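PDB 2IMP: lactaldehyde dehydrogenase from Escherichia coli, which catalyses the irreversible NAD-dependent oxidation of L-lactaldehyde to L-lactate, and also oxidises glycolaldehyde, in the breakdown of fucose and rhamnose. Local coordinates for residues A[10-15]-A[53-58]; A[58-63]-A[69-74]. One frame throughout, in Å; residues are numbered along the deposited sequence.

Contact 1. Residues A[10-15]-A[53-58]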
loop_
_atom_site.group_PDB
_atom_site.type_symbol
_atom_site.label_atom_id
_atom_site.label_comp_id
_atom_site.label_asym_id
_atom_site.label_seq_id
_atom_site.Cartn_x
_atom_site.Cartn_y
_atom_site.Cartn_z
ATOM N N TYR A 10 39.171 0.936 2.664
ATOM C CA TYR A 10 38.666 1.387 1.381
ATOM C C TYR A 10 37.911 2.704 1.555
ATOM O O TYR A 10 36.771 2.721 2.017
ATOM C CB TYR A 10 37.753 0.339 0.746
ATOM C CG TYR A 10 37.469 0.618 -0.707
ATOM C CD1 TYR A 10 38.463 0.449 -1.676
ATOM C CD2 TYR A 10 36.217 1.080 -1.118
ATOM C CE1 TYR A 10 38.210 0.724 -3.026
ATOM C CE2 TYR A 10 35.954 1.360 -2.462
ATOM C CZ TYR A 10 36.953 1.186 -3.406
ATOM O OH TYR A 10 36.699 1.473 -4.723
ATOM N N ILE A 11 38.581 3.798 1.211
ATOM C CA ILE A 11 38.022 5.129 1.366
ATOM C C ILE A 11 38.022 5.993 0.086
ATOM O O ILE A 11 39.044 6.140 -0.582
ATOM C CB ILE A 11 38.783 5.881 2.481
ATOM C CG1 ILE A 11 38.672 5.090 3.788
ATOM C CG2 ILE A 11 38.231 7.295 2.646
ATOM C CD1 ILE A 11 39.625 5.542 4.883
ATOM N N ASP A 12 36.857 6.547 -0.228
ATOM C CA ASP A 12 36.667 7.398 -1.392
ATOM C C ASP A 12 37.115 6.798 -2.750
ATOM O O ASP A 12 37.820 7.447 -3.529
ATOM C CB ASP A 12 37.355 8.754 -1.163
ATOM C CG ASP A 12 36.877 9.831 -2.136
ATOM O OD1 ASP A 12 35.854 9.614 -2.822
ATOM O OD2 ASP A 12 37.517 10.902 -2.204
ATOM N N GLY A 13 36.709 5.559 -3.009
ATOM C CA GLY A 13 37.024 4.930 -4.277
ATOM C C GLY A 13 38.402 4.328 -4.470
ATOM O O GLY A 13 38.768 3.980 -5.596
ATOM N N GLN A 14 39.165 4.190 -3.394
ATOM C CA GLN A 14 40.499 3.603 -3.494
ATOM C C GLN A 14 40.976 2.938 -2.191
ATOM O O GLN A 14 40.549 3.321 -1.099
ATOM C CB GLN A 14 41.525 4.680 -3.893
ATOM C CG GLN A 14 41.722 5.772 -2.836
ATOM C CD GLN A 14 42.687 6.880 -3.269
ATOM O OE1 GLN A 14 42.911 7.847 -2.534
ATOM N NE2 GLN A 14 43.262 6.738 -4.459
ATOM N N PHE A 15 41.830 1.931 -2.311
ATOM C CA PHE A 15 42.372 1.325 -1.112
ATOM C C PHE A 15 43.469 2.229 -0.524
ATOM O O PHE A 15 44.341 2.699 -1.252
ATOM C CB PHE A 15 42.941 -0.067 -1.405
ATOM C CG PHE A 15 41.889 -1.119 -1.622
ATOM C CD1 PHE A 15 41.567 -1.548 -2.904
ATOM C CD2 PHE A 15 41.204 -1.666 -0.540
ATOM C CE1 PHE A 15 40.585 -2.513 -3.105
ATOM C CE2 PHE A 15 40.217 -2.632 -0.731
ATOM C CZ PHE A 15 39.906 -3.054 -2.017
ATOM N N ALA A 53 31.837 9.887 1.714
ATOM C CA ALA A 53 30.470 9.457 1.464
ATOM C C ALA A 53 29.529 10.662 1.283
ATOM O O ALA A 53 28.618 10.642 0.450
ATOM C CB ALA A 53 29.984 8.582 2.607
ATOM N N GLU A 54 29.775 11.702 2.072
ATOM C CA GLU A 54 28.985 12.919 1.987
ATOM C C GLU A 54 29.165 13.631 0.634
ATOM O O GLU A 54 28.191 14.059 0.015
ATOM C CB GLU A 54 29.361 13.871 3.125
ATOM C CG GLU A 54 28.568 15.170 3.142
ATOM C CD GLU A 54 29.014 16.096 4.261
ATOM O OE1 GLU A 54 30.168 16.570 4.218
ATOM O OE2 GLU A 54 28.218 16.342 5.190
ATOM N N ARG A 55 30.415 13.740 0.185
ATOM C CA ARG A 55 30.687 14.377 -1.098
ATOM C C ARG A 55 30.016 13.662 -2.288
ATOM O O ARG A 55 29.573 14.303 -3.235
ATOM C CB ARG A 55 32.200 14.448 -1.373
ATOM C CG ARG A 55 33.002 15.383 -0.464
ATOM C CD ARG A 55 34.368 15.707 -1.084
ATOM N NE ARG A 55 35.241 14.538 -1.220
ATOM C CZ ARG A 55 35.952 14.012 -0.225
ATOM N NH1 ARG A 55 35.904 14.547 0.990
ATOM N NH2 ARG A 55 36.721 12.956 -0.445
ATOM N N ALA A 56 29.943 12.336 -2.219
ATOM C CA ALA A 56 29.362 11.545 -3.301
ATOM C C ALA A 56 27.834 11.375 -3.273
ATOM O O ALA A 56 27.223 11.079 -4.301
ATOM C CB ALA A 56 30.005 10.169 -3.322
ATOM N N GLN A 57 27.234 11.566 -2.103
ATOM C CA GLN A 57 25.802 11.353 -1.953
ATOM C C GLN A 57 24.849 12.126 -2.914
ATOM O O GLN A 57 23.964 11.519 -3.511
ATOM C CB GLN A 57 25.402 11.576 -0.489
ATOM C CG GLN A 57 24.055 10.983 -0.112
ATOM C CD GLN A 57 22.897 11.860 -0.558
ATOM O OE1 GLN A 57 23.015 13.076 -0.564
ATOM N NE2 GLN A 57 21.772 11.246 -0.908
ATOM N N PRO A 58 25.019 13.453 -3.066
ATOM C CA PRO A 58 24.136 14.211 -3.966
ATOM C C PRO A 58 24.106 13.628 -5.403
ATOM O O PRO A 58 23.033 13.404 -5.964
ATOM C CB PRO A 58 24.728 15.617 -3.926
ATOM C CG PRO A 58 25.248 15.706 -2.515
ATOM C CD PRO A 58 25.923 14.360 -2.333
#
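Asp12 and Arg55 carry this contact through one salt bridge, which spans two backbones whose nearest CA atoms, those of Asp12 and Ala53, are 7.1 Å apart. Asp12 OD2 accepts a hydrogen bond from Arg55 NH2 at 2.8 Å. The donor geometry is moderately bent, with an N-H...O angle of 137°. The oxygen lies at the edge of the guanidinium, in its plane, but the approach to the acid is different: NH2 stands above the carboxylate, 64° out of its plane. The two flat groups are turned 68° from each other, and NH2, the one Arg55 nitrogen near the acid, is 4.2 Å from Asp12 OD1, so this is a single-point bridge and not a two-pronged pairing. Arg55 starts from a CB directed at the hairpin, and a bend at chi3 brings the guanidinium across the aspartate at about a right angle. Asp12 OD2 has a second and stronger charged partner, Arg199, so two guanidinium groups share one oxygen.

The acid is presented by a two-residue beta-hairpin turn. Asp12 and Gly13 both have positive phi, as in a type I' turn, and Ile11 N bonds to Gln14 O at 3.1 Å, with a weak return bond from Gln14 N to Ile11 O at 3.4 Å. The turn joins strands 5-11 and 14-16, whose next pair is aromatic: Tyr10 CD1 sits 3.5 Å above the centre of the Phe15 ring.

Apolar burial between the segments is slight, since only 66 Å² is covered in all and the polar pair supplies nearly all of it. Both sides also lean on strand 202-204 of the Rossmann-type coenzyme-binding domain through Asn203, whose OD1 bonds to Asp12 N and which Ala53 touches; Tyr10 bonds through its backbone to Leu204, while Ala53 packs on Val145 and Val174.

Contact 2. Residues A[58-63]-A[69-74]. With SO4 (sulfate ion), chain C.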
loop_
_atom_site.group_PDB
_atom_site.type_symbol
_atom_site.label_atom_id
_atom_site.label_comp_id
_atom_site.label_asym_id
_atom_site.label_seq_id
_atom_site.Cartn_x
_atom_site.Cartn_y
_atom_site.Cartn_z
ATOM N N PRO A 58 25.019 13.453 -3.066
ATOM C CA PRO A 58 24.136 14.211 -3.966
ATOM C C PRO A 58 24.106 13.628 -5.403
ATOM O O PRO A 58 23.033 13.404 -5.964
ATOM C CB PRO A 58 24.728 15.617 -3.926
ATOM C CG PRO A 58 25.248 15.706 -2.515
ATOM C CD PRO A 58 25.923 14.360 -2.333
ATOM N N GLU A 59 25.287 13.410 -5.979
ATOM C CA GLU A 59 25.392 12.833 -7.316
ATOM C C GLU A 59 24.783 11.414 -7.398
ATOM O O GLU A 59 24.155 11.052 -8.395
ATOM C CB GLU A 59 26.853 12.726 -7.747
ATOM C CG GLU A 59 27.494 13.978 -8.289
ATOM C CD GLU A 59 28.931 13.713 -8.734
ATOM O OE1 GLU A 59 29.795 13.468 -7.859
ATOM O OE2 GLU A 59 29.189 13.733 -9.960
ATOM N N TRP A 60 25.012 10.625 -6.350
ATOM C CA TRP A 60 24.489 9.268 -6.294
ATOM C C TRP A 60 22.949 9.271 -6.227
ATOM O O TRP A 60 22.286 8.589 -7.008
ATOM C CB TRP A 60 25.104 8.522 -5.094
ATOM C CG TRP A 60 24.660 7.078 -4.932
ATOM C CD1 TRP A 60 23.846 6.572 -3.956
ATOM C CD2 TRP A 60 25.011 5.973 -5.776
ATOM N NE1 TRP A 60 23.668 5.220 -4.141
ATOM C CE2 TRP A 60 24.365 4.826 -5.245
ATOM C CE3 TRP A 60 25.797 5.836 -6.923
ATOM C CZ2 TRP A 60 24.496 3.558 -5.832
ATOM C CZ3 TRP A 60 25.925 4.567 -7.506
ATOM C CH2 TRP A 60 25.272 3.449 -6.955
ATOM N N GLU A 61 22.388 10.058 -5.312
ATOM C CA GLU A 61 20.937 10.134 -5.234
ATOM C C GLU A 61 20.321 10.713 -6.529
ATOM O O GLU A 61 19.215 10.342 -6.918
ATOM C CB GLU A 61 20.476 10.970 -4.024
ATOM C CG GLU A 61 18.947 11.069 -3.932
ATOM C CD GLU A 61 18.421 11.590 -2.589
ATOM O OE1 GLU A 61 19.186 12.240 -1.835
ATOM O OE2 GLU A 61 17.219 11.355 -2.297
ATOM N N ALA A 62 21.060 11.600 -7.191
ATOM C CA ALA A 62 20.586 12.200 -8.433
ATOM C C ALA A 62 20.470 11.178 -9.585
ATOM O O ALA A 62 19.738 11.391 -10.554
ATOM C CB ALA A 62 21.500 13.352 -8.839
ATOM N N LEU A 63 21.210 10.081 -9.471
ATOM C CA LEU A 63 21.129 9.029 -10.475
ATOM C C LEU A 63 19.750 8.333 -10.471
ATOM O O LEU A 63 19.189 8.070 -9.405
ATOM C CB LEU A 63 22.196 7.964 -10.224
ATOM C CG LEU A 63 23.661 8.307 -10.511
ATOM C CD1 LEU A 63 24.532 7.115 -10.148
ATOM C CD2 LEU A 63 23.829 8.662 -11.981
ATOM N N ALA A 69 20.550 0.417 -9.224
ATOM C CA ALA A 69 20.290 -1.011 -9.242
ATOM C C ALA A 69 21.313 -1.731 -10.148
ATOM O O ALA A 69 21.825 -2.803 -9.816
ATOM C CB ALA A 69 18.878 -1.277 -9.744
ATOM N N SER A 70 21.590 -1.118 -11.294
ATOM C CA SER A 70 22.562 -1.670 -12.223
ATOM C C SER A 70 23.936 -1.851 -11.534
ATOM O O SER A 70 24.602 -2.870 -11.703
ATOM C CB SER A 70 22.694 -0.754 -13.443
ATOM O OG SER A 70 23.546 -1.328 -14.414
ATOM N N TRP A 71 24.332 -0.851 -10.751
ATOM C CA TRP A 71 25.580 -0.933 -10.007
ATOM C C TRP A 71 25.562 -2.097 -8.996
ATOM O O TRP A 71 26.546 -2.832 -8.859
ATOM C CB TRP A 71 25.859 0.385 -9.270
ATOM C CG TRP A 71 26.451 1.441 -10.157
ATOM C CD1 TRP A 71 25.894 2.640 -10.503
ATOM C CD2 TRP A 71 27.715 1.379 -10.827
ATOM N NE1 TRP A 71 26.734 3.328 -11.348
ATOM C CE2 TRP A 71 27.856 2.576 -11.563
ATOM C CE3 TRP A 71 28.738 0.424 -10.876
ATOM C CZ2 TRP A 71 28.987 2.843 -12.342
ATOM C CZ3 TRP A 71 29.861 0.690 -11.651
ATOM C CH2 TRP A 71 29.976 1.891 -12.373
ATOM N N LEU A 72 24.433 -2.248 -8.305
ATOM C CA LEU A 72 24.278 -3.333 -7.346
ATOM C C LEU A 72 24.374 -4.712 -8.021
ATOM O O LEU A 72 24.993 -5.627 -7.493
ATOM C CB LEU A 72 22.941 -3.212 -6.605
ATOM C CG LEU A 72 22.794 -2.084 -5.579
ATOM C CD1 LEU A 72 21.369 -2.085 -5.029
ATOM C CD2 LEU A 72 23.800 -2.281 -4.446
ATOM N N ARG A 73 23.761 -4.843 -9.193
ATOM C CA ARG A 73 23.826 -6.103 -9.931
ATOM C C ARG A 73 25.260 -6.474 -10.354
ATOM O O ARG A 73 25.611 -7.649 -10.422
ATOM C CB ARG A 73 22.916 -6.049 -11.159
ATOM C CG ARG A 73 21.469 -6.328 -10.815
ATOM C CD ARG A 73 20.506 -5.871 -11.889
ATOM N NE ARG A 73 19.136 -6.100 -11.440
ATOM C CZ ARG A 73 18.078 -5.405 -11.848
ATOM N NH1 ARG A 73 18.218 -4.419 -12.729
ATOM N NH2 ARG A 73 16.875 -5.694 -11.359
ATOM N N LYS A 74 26.070 -5.461 -10.645
ATOM C CA LYS A 74 27.456 -5.707 -10.997
ATOM C C LYS A 74 28.216 -6.274 -9.798
ATOM O O LYS A 74 29.087 -7.130 -9.948
ATOM C CB LYS A 74 28.132 -4.417 -11.466
ATOM C CG LYS A 74 27.619 -3.931 -12.807
ATOM C CD LYS A 74 28.259 -2.624 -13.213
ATOM C CE LYS A 74 27.717 -2.163 -14.556
ATOM N NZ LYS A 74 28.270 -0.824 -14.924
HETATM S S SO4 C . 21.379 -3.998 -15.585
HETATM O O1 SO4 C . 21.875 -5.024 -14.647
HETATM O O2 SO4 C . 20.517 -3.043 -14.860
HETATM O O3 SO4 C . 22.521 -3.276 -16.177
HETATM O O4 SO4 C . 20.600 -4.650 -16.655
#
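Trp60 and Trp71 meet as an oblique indole pair that is neither stacked nor T-shaped. The six-membered ring of Trp60 and the five-membered ring of Trp71 have centroids 5.4 Å apart and planes inclined at 44°. The touch is made by the rim of Trp60: CZ3 and CH2 lie 3.6 and 3.7 Å from Trp71 CD1, and Trp71 CB is at the Trp60 ring edge. The indoles span the distance between the helices, with the CA atoms of Trp60 and Trp71 10.9 Å apart. With chi1 at -179°, Trp60 swings its ring away from its backbone N, carrying the benzene end toward Trp71, while its NE1 bonds to Leu167 O.

On helix 65-81, Lys74 NZ lies over one face of Trp71, 3.9 Å above it, offset toward the rim. A sulfate, probably from the crystallisation liquor, accepts a 2.8 Å hydrogen bond from Ser70 OG at O3 and a weak hydrogen bond from Arg73 NH1 at O2, which lies at the guanidinium edge near its plane. Arg73 also bridges to Glu117 of a second subunit.

Consecutive helices 43-62 and 65-81 are joined by aromatic packing, with Leu197 touching both indoles, Ile195 of helix 183-195 against Trp71, and Leu72 packed on helices 98-116 and 155-168.

From the N terminus, the hairpin of strands 5-11 and 14-16 comes first. The chain then runs through strands 23-27 and 34-39 into helix 43-62, where contact 1 closes a loop of 37 intervening residues. Contact 2 opens only as contact 1 ends, with Pro58 common to both, and closes a short loop of five residues onto helix 65-81. The two are therefore in series and neither nest nor cross; their centres are 13 Å apart. Helix 43-62 is the shared element, tied to the N-terminal hairpin in one and to its successor helix in the other. The loop holding Leu197 and Arg199 serves both, Arg199 at contact 1 and Leu197 at contact 2.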